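Local coordinates for protein cystatin-2 (Ornithodoros moubata, PDB 3L0R) that inhibits cysteine proteinases with broad specificity, blocking mammalian cathepsins L, S, B, C and H as a secreted salivary protein of the soft tick, at residues T8-T13 with V44-V49; L20-T25 with Y35-T40; N53-I58 with T87-I92. One frame throughout, in Å; residues are numbered along the deposited sequence.

All three contacts build the cystatin fold, in which one antiparallel sheet wraps a single helix. Contacts 1 and 3 are strand-to-strand pairings within that sheet, and contact 2 sets the helix against it. Contact 1 joins the outermost strand 8-10 to strand 34-48 and is the most solvent-facing, with charged and amide side chains along it. Contact 2, about 17 Å from it between centres, uses the same strand 34-48 farther back and is buried, with no direct hydrogen bond across it. Contact 3 pairs 53-58 with 87-92 by an unbroken backbone ladder, apolar on the helix side. It touches contact 1 through probable backbone hydrogen bonds, and contact 2 by packing.

Contact 1. Residues T8-T13 with V44-V49; sequences TRQDPT and VETQVV
Gln10 lies across Val44 and Thr46 where the short strand 8-10 pairs antiparallel with strand 44-48, forming one edge of the cystatin sheet. CB of Gln10 sits 3.9 Å from CG1 of Val44. CG is turned anti to the carbonyl carbon (chi1 -55°) and comes to 3.9 Å from CG2 of Thr46. The chain bends at chi2 (-63°), bringing CD close to Thr46 OG1; NE2 ends 2.8 Å from that oxygen in a weak, bent hydrogen bond, with another weak one to O of Thr8. Helix residue Phe17 packs on both Gln10 and Val44. At the backbone, Thr8 and Thr46 exchange two bonds, N of Thr8 to O of Thr46 at 2.7 Å being the shorter. Arg9 and Glu45 point the other way and lie side by side: NH2 of Arg9 is 3.1 Å from OE2 of Glu45, well out of the guanidinium plane, an attraction of charges alone. The stronger partner of NH2 is Glu43, another salt bridge. Just beyond Thr46, Gln47 opens the QVVAG sequence, the hairpin that in cystatins enters the protease cleft. Where the strands part, a water takes the N-H of Val44 at 2.7 Å and donates to O of Gln10.

Contact 2. Residues L20-T25 with Y35-T40; sequences LAHFAT and YDTVVT
Helix 20-25 runs nearly antiparallel to strand 35-38, at 164° with axes 7.6 Å apart, so that His22 comes beside Val38 and Thr25 beside Thr37. This is the helix-on-sheet packing of the cystatin fold, where the sheet curls round its single helix, 15-25. Val38 points at the helix and carries much of the contact. Its CG2, anti to the carbonyl carbon, reaches the helix backbone and lies 3.8 Å from CB of Ala21, while its CB stands over one face of the His22 imidazole, offset toward the rim near CE1, 4.1 Å from the ring centroid and 18° off the ring normal, a CH-pi contact. Val38 thus touches both groups, in directions about at right angles. The edge of that ring meets Thr37, whose OG1 lies in the ring plane 3.4 Å from CE1 of His22. Tyr72 ties the pair together from outside, its hydroxyl hydrogen-bonding both ND1 of His22 and OG1 of Thr37. One turn further along the helix, Thr25 also points at the strand, and its two branches do different work. OG1 donates to O of Ala21 at 2.9 Å; the N-H of Thr25 reaches the same oxygen from the opposite face of its carbonyl plane. OG1 is also hydrogen-bonded to the hydroxyl of Tyr106. The methyl CG2, anti to the backbone N (chi1 -64° for OG1), packs against O and CB of Asp36. A water closes this end, donating to O of Thr25 at 2.7 Å and accepting from N of Asp36 at 2.8 Å.

Contact 3. Residues N53-I58 with T87-I92; sequences NYKLTI and TCVAVI
N of Leu56 donates to O of Ala90 at 2.7 Å, nearly straight at 174°, and N of Ala90 returns a bond of the same length to O of Leu56. Tyr54 with Ile92 and Ile58 with Cys88 repeat the exchange, so six backbone bonds zip the strands together. Between these hydrogen-bonded pairs, CA-H groups also lean on the carbonyls: CA of Val91 is 3.1 Å from O of Tyr54. Both are interior strands of the antiparallel cystatin sheet, and their faces differ. The face of Tyr54, Leu56, Ile58, Ala90 and Ile92 turns to helix 15-25; Leu20 packs on Tyr54 and Leu56, and Thr25 on Ile58. There Leu56 and Ile92, one step apart on the diagonal, slant across each other, CD1 touching CD1 at 3.5 Å. At the end of this face CG1 of Ile58 lies 4.3 Å from CB of Cys88, whose sulfur forms the disulfide to Cys108 on the neighbouring strand. The other face carries Lys55, Thr57, Val89 and Val91. Lys55 leaves with CG anti to the backbone N (chi1 176°) and bends at its next two torsions, which lays CD across two valines, 3.9 Å from CG1 of Val89 and equally far from CG2 of Val91. Lys55 also makes a cation-pi contact with Trp7. Alongside, OG1 of Thr57 lies 4.0 Å from CG2 of Val89.

Contact 1. Residues T8-T13 with V44-V49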
# COMPACT_ATOMS: atom_id res chain seq x y z
N THR A 8 12.16 -11.50 4.25
CA THR A 8 12.57 -11.14 5.61
C THR A 8 11.48 -10.32 6.30
O THR A 8 11.09 -9.25 5.82
CB THR A 8 13.92 -10.42 5.60
OG1 THR A 8 14.88 -11.31 5.03
CG2 THR A 8 14.36 -10.03 7.01
N ARG A 9 10.98 -10.82 7.41
CA ARG A 9 9.93 -10.10 8.13
C ARG A 9 10.48 -8.86 8.84
O ARG A 9 11.53 -8.92 9.50
CB ARG A 9 9.15 -11.01 9.10
CG ARG A 9 7.87 -10.35 9.59
CD ARG A 9 6.86 -11.34 10.14
NE ARG A 9 6.08 -11.96 9.08
CZ ARG A 9 6.31 -13.20 8.65
NH1 ARG A 9 7.28 -13.93 9.20
NH2 ARG A 9 5.57 -13.72 7.67
N GLN A 10 9.77 -7.75 8.68
CA GLN A 10 10.14 -6.45 9.21
C GLN A 10 9.19 -5.99 10.31
O GLN A 10 8.06 -6.53 10.48
CB GLN A 10 10.14 -5.41 8.09
CG GLN A 10 11.00 -5.77 6.88
CD GLN A 10 12.48 -5.87 7.22
OE1 GLN A 10 12.97 -5.19 8.12
NE2 GLN A 10 13.20 -6.73 6.50
N ASP A 11 9.64 -4.99 11.06
CA ASP A 11 8.77 -4.25 11.96
C ASP A 11 7.79 -3.43 11.12
O ASP A 11 8.22 -2.51 10.39
CB ASP A 11 9.60 -3.35 12.87
CG ASP A 11 8.75 -2.46 13.75
OD1 ASP A 11 7.51 -2.51 13.67
OD2 ASP A 11 9.34 -1.68 14.52
N PRO A 12 6.48 -3.74 11.20
CA PRO A 12 5.53 -3.14 10.25
C PRO A 12 5.16 -1.68 10.58
O PRO A 12 4.44 -1.05 9.79
CB PRO A 12 4.30 -4.03 10.41
CG PRO A 12 4.34 -4.40 11.88
CD PRO A 12 5.80 -4.63 12.16
N THR A 13 5.62 -1.16 11.71
CA THR A 13 5.22 0.17 12.17
C THR A 13 6.15 1.25 11.62
O THR A 13 5.97 2.43 11.93
CB THR A 13 5.22 0.30 13.71
OG1 THR A 13 6.55 0.10 14.20
CG2 THR A 13 4.25 -0.71 14.38
N VAL A 44 4.85 -6.77 7.35
CA VAL A 44 5.78 -6.39 6.26
C VAL A 44 6.90 -7.43 6.06
O VAL A 44 7.51 -7.89 7.01
CB VAL A 44 6.41 -4.98 6.49
CG1 VAL A 44 7.42 -4.63 5.38
CG2 VAL A 44 5.34 -3.92 6.57
N GLU A 45 7.15 -7.77 4.80
CA GLU A 45 8.22 -8.69 4.43
C GLU A 45 8.92 -8.12 3.22
O GLU A 45 8.27 -7.61 2.29
CB GLU A 45 7.68 -10.08 4.10
CG GLU A 45 7.14 -10.83 5.30
CD GLU A 45 6.16 -11.91 4.88
OE1 GLU A 45 4.96 -11.57 4.63
OE2 GLU A 45 6.59 -13.10 4.83
N THR A 46 10.25 -8.19 3.23
CA THR A 46 11.06 -7.67 2.13
C THR A 46 11.87 -8.78 1.51
O THR A 46 12.21 -9.76 2.18
CB THR A 46 11.97 -6.51 2.59
OG1 THR A 46 12.80 -6.93 3.70
CG2 THR A 46 11.11 -5.33 3.01
N GLN A 47 12.17 -8.62 0.23
CA GLN A 47 12.91 -9.62 -0.51
C GLN A 47 13.87 -8.87 -1.41
O GLN A 47 13.46 -7.97 -2.15
CB GLN A 47 11.96 -10.48 -1.35
CG GLN A 47 12.64 -11.60 -2.15
CD GLN A 47 11.68 -12.34 -3.05
OE1 GLN A 47 10.97 -11.73 -3.85
NE2 GLN A 47 11.63 -13.66 -2.91
N VAL A 48 15.14 -9.26 -1.35
CA VAL A 48 16.18 -8.68 -2.18
C VAL A 48 16.22 -9.38 -3.53
O VAL A 48 16.55 -10.56 -3.61
CB VAL A 48 17.58 -8.80 -1.50
CG1 VAL A 48 18.70 -8.21 -2.40
CG2 VAL A 48 17.56 -8.18 -0.11
N VAL A 49 15.89 -8.64 -4.59
CA VAL A 49 16.00 -9.10 -5.98
C VAL A 49 16.88 -8.09 -6.76
O VAL A 49 17.81 -7.52 -6.18
CB VAL A 49 14.59 -9.31 -6.60
CG1 VAL A 49 13.94 -10.60 -6.06
CG2 VAL A 49 13.70 -8.08 -6.36
O HOH W 1 5.68 -7.72 9.77

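Contact 2. Residues L20-T25 with Y35-T40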
# COMPACT_ATOMS: atom_id res chain seq x y z
N LEU A 20 4.73 3.43 1.60
CA LEU A 20 4.59 2.49 0.49
C LEU A 20 3.15 1.95 0.37
O LEU A 20 2.65 1.74 -0.73
CB LEU A 20 5.60 1.34 0.64
CG LEU A 20 7.06 1.63 0.27
CD1 LEU A 20 7.97 0.64 0.98
CD2 LEU A 20 7.33 1.59 -1.22
N ALA A 21 2.52 1.74 1.53
CA ALA A 21 1.15 1.26 1.61
C ALA A 21 0.20 2.26 0.97
O ALA A 21 -0.69 1.88 0.20
CB ALA A 21 0.75 0.97 3.04
N HIS A 22 0.40 3.54 1.25
CA HIS A 22 -0.38 4.57 0.63
C HIS A 22 -0.15 4.63 -0.87
O HIS A 22 -1.10 4.80 -1.64
CB HIS A 22 -0.05 5.92 1.25
CG HIS A 22 -0.76 6.17 2.54
ND1 HIS A 22 -2.12 6.41 2.61
CD2 HIS A 22 -0.31 6.24 3.82
CE1 HIS A 22 -2.47 6.61 3.87
NE2 HIS A 22 -1.38 6.52 4.62
N PHE A 23 1.10 4.49 -1.28
CA PHE A 23 1.45 4.48 -2.70
C PHE A 23 0.66 3.39 -3.42
O PHE A 23 0.08 3.62 -4.46
CB PHE A 23 2.96 4.28 -2.92
CG PHE A 23 3.30 3.88 -4.33
CD1 PHE A 23 3.31 4.83 -5.36
CD2 PHE A 23 3.57 2.54 -4.64
CE1 PHE A 23 3.60 4.45 -6.67
CE2 PHE A 23 3.85 2.15 -5.94
CZ PHE A 23 3.87 3.10 -6.96
N ALA A 24 0.65 2.20 -2.84
CA ALA A 24 0.02 1.05 -3.47
C ALA A 24 -1.51 1.18 -3.48
O ALA A 24 -2.17 0.78 -4.44
CB ALA A 24 0.46 -0.23 -2.78
N THR A 25 -2.05 1.73 -2.40
CA THR A 25 -3.49 1.83 -2.23
C THR A 25 -4.09 2.95 -3.08
O THR A 25 -5.14 2.77 -3.72
CB THR A 25 -3.84 2.01 -0.73
OG1 THR A 25 -3.43 0.82 -0.03
CG2 THR A 25 -5.33 2.21 -0.51
N TYR A 35 -11.02 7.14 -3.68
CA TYR A 35 -9.79 6.47 -3.32
C TYR A 35 -10.04 5.65 -2.07
O TYR A 35 -10.75 6.08 -1.15
CB TYR A 35 -8.67 7.47 -3.03
CG TYR A 35 -8.13 8.19 -4.25
CD1 TYR A 35 -7.26 7.56 -5.13
CD2 TYR A 35 -8.48 9.52 -4.50
CE1 TYR A 35 -6.74 8.24 -6.27
CE2 TYR A 35 -7.98 10.20 -5.62
CZ TYR A 35 -7.12 9.56 -6.50
OH TYR A 35 -6.63 10.25 -7.58
N ASP A 36 -9.45 4.46 -2.05
CA ASP A 36 -9.30 3.73 -0.80
C ASP A 36 -8.07 4.29 -0.11
O ASP A 36 -7.17 4.85 -0.76
CB ASP A 36 -9.13 2.22 -1.03
CG ASP A 36 -10.39 1.55 -1.55
OD1 ASP A 36 -11.52 1.94 -1.16
OD2 ASP A 36 -10.24 0.61 -2.35
N THR A 37 -8.02 4.13 1.21
CA THR A 37 -6.84 4.56 1.94
C THR A 37 -6.41 3.52 2.97
O THR A 37 -7.11 2.53 3.22
CB THR A 37 -7.07 5.96 2.61
OG1 THR A 37 -5.83 6.44 3.15
CG2 THR A 37 -8.14 5.89 3.71
N VAL A 38 -5.25 3.76 3.57
CA VAL A 38 -4.70 2.86 4.56
C VAL A 38 -5.19 3.21 5.96
O VAL A 38 -5.13 4.37 6.38
CB VAL A 38 -3.16 2.87 4.51
CG1 VAL A 38 -2.59 1.92 5.56
CG2 VAL A 38 -2.69 2.48 3.14
N VAL A 39 -5.66 2.20 6.68
CA VAL A 39 -6.02 2.31 8.07
C VAL A 39 -4.85 1.79 8.89
O VAL A 39 -4.44 2.43 9.86
CB VAL A 39 -7.30 1.49 8.38
CG1 VAL A 39 -7.63 1.50 9.88
CG2 VAL A 39 -8.47 2.05 7.60
N THR A 40 -4.31 0.64 8.52
CA THR A 40 -3.22 0.04 9.29
C THR A 40 -2.30 -0.84 8.45
O THR A 40 -2.72 -1.41 7.45
CB THR A 40 -3.74 -0.66 10.60
OG1 THR A 40 -2.85 -1.70 11.00
CG2 THR A 40 -5.10 -1.28 10.39
O HOH W 2 -7.70 3.63 -4.06

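Contact 3. Residues N53-I58 with T87-I92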
# COMPACT_ATOMS: atom_id res chain seq x y z
N ASN A 53 11.63 -6.15 -3.21
CA ASN A 53 10.20 -6.41 -3.11
C ASN A 53 9.72 -6.11 -1.71
O ASN A 53 10.36 -6.50 -0.73
CB ASN A 53 9.88 -7.86 -3.44
CG ASN A 53 9.91 -8.12 -4.91
OD1 ASN A 53 9.48 -7.29 -5.72
ND2 ASN A 53 10.43 -9.29 -5.27
N TYR A 54 8.59 -5.39 -1.62
CA TYR A 54 7.93 -5.11 -0.33
C TYR A 54 6.59 -5.77 -0.38
O TYR A 54 5.79 -5.50 -1.29
CB TYR A 54 7.76 -3.62 -0.09
CG TYR A 54 9.08 -2.89 0.01
CD1 TYR A 54 9.69 -2.68 1.25
CD2 TYR A 54 9.75 -2.44 -1.15
CE1 TYR A 54 10.92 -2.02 1.35
CE2 TYR A 54 10.96 -1.80 -1.06
CZ TYR A 54 11.54 -1.59 0.19
OH TYR A 54 12.74 -0.96 0.28
N LYS A 55 6.37 -6.69 0.56
CA LYS A 55 5.09 -7.34 0.75
C LYS A 55 4.37 -6.80 2.02
O LYS A 55 4.75 -7.08 3.16
CB LYS A 55 5.25 -8.86 0.76
CG LYS A 55 3.96 -9.63 1.06
CD LYS A 55 3.83 -10.84 0.20
CE LYS A 55 4.70 -11.96 0.68
NZ LYS A 55 4.84 -12.98 -0.38
N LEU A 56 3.32 -6.02 1.79
CA LEU A 56 2.59 -5.37 2.87
C LEU A 56 1.19 -5.94 3.02
O LEU A 56 0.40 -5.96 2.06
CB LEU A 56 2.53 -3.86 2.63
CG LEU A 56 3.76 -3.21 1.97
CD1 LEU A 56 3.41 -1.84 1.46
CD2 LEU A 56 4.97 -3.14 2.93
N THR A 57 0.91 -6.43 4.23
CA THR A 57 -0.39 -6.84 4.65
C THR A 57 -0.97 -5.63 5.40
O THR A 57 -0.44 -5.18 6.43
CB THR A 57 -0.32 -8.12 5.53
OG1 THR A 57 0.45 -9.12 4.86
CG2 THR A 57 -1.71 -8.69 5.82
N ILE A 58 -2.04 -5.08 4.84
CA ILE A 58 -2.60 -3.82 5.30
C ILE A 58 -4.11 -3.91 5.42
O ILE A 58 -4.75 -4.75 4.77
CB ILE A 58 -2.25 -2.65 4.35
CG1 ILE A 58 -3.09 -2.73 3.07
CG2 ILE A 58 -0.72 -2.62 4.06
CD1 ILE A 58 -2.46 -2.08 1.84
N THR A 87 -8.77 -6.29 4.44
CA THR A 87 -7.40 -6.71 4.53
C THR A 87 -6.89 -7.05 3.15
O THR A 87 -7.51 -7.84 2.44
CB THR A 87 -7.30 -7.91 5.49
OG1 THR A 87 -7.74 -7.48 6.79
CG2 THR A 87 -5.89 -8.44 5.59
N CYS A 88 -5.78 -6.43 2.76
CA CYS A 88 -5.17 -6.68 1.47
C CYS A 88 -3.70 -6.99 1.62
O CYS A 88 -3.07 -6.63 2.62
CB CYS A 88 -5.32 -5.47 0.54
SG CYS A 88 -6.97 -4.81 0.37
N VAL A 89 -3.15 -7.65 0.60
CA VAL A 89 -1.72 -7.89 0.50
C VAL A 89 -1.22 -7.18 -0.77
O VAL A 89 -1.67 -7.50 -1.89
CB VAL A 89 -1.36 -9.41 0.49
CG1 VAL A 89 0.14 -9.61 0.32
CG2 VAL A 89 -1.83 -10.08 1.76
N ALA A 90 -0.32 -6.22 -0.57
CA ALA A 90 0.29 -5.47 -1.66
C ALA A 90 1.77 -5.81 -1.81
O ALA A 90 2.52 -5.80 -0.82
CB ALA A 90 0.09 -3.97 -1.46
N VAL A 91 2.17 -6.11 -3.04
CA VAL A 91 3.58 -6.28 -3.37
C VAL A 91 4.02 -5.14 -4.29
O VAL A 91 3.44 -4.94 -5.37
CB VAL A 91 3.90 -7.66 -4.00
CG1 VAL A 91 5.40 -7.80 -4.26
CG2 VAL A 91 3.40 -8.81 -3.11
N ILE A 92 5.01 -4.40 -3.80
CA ILE A 92 5.68 -3.31 -4.52
C ILE A 92 7.10 -3.73 -4.86
O ILE A 92 7.87 -4.15 -3.98
CB ILE A 92 5.76 -1.98 -3.68
CG1 ILE A 92 4.38 -1.45 -3.36
CG2 ILE A 92 6.57 -0.89 -4.42
CD1 ILE A 92 3.94 -1.73 -1.99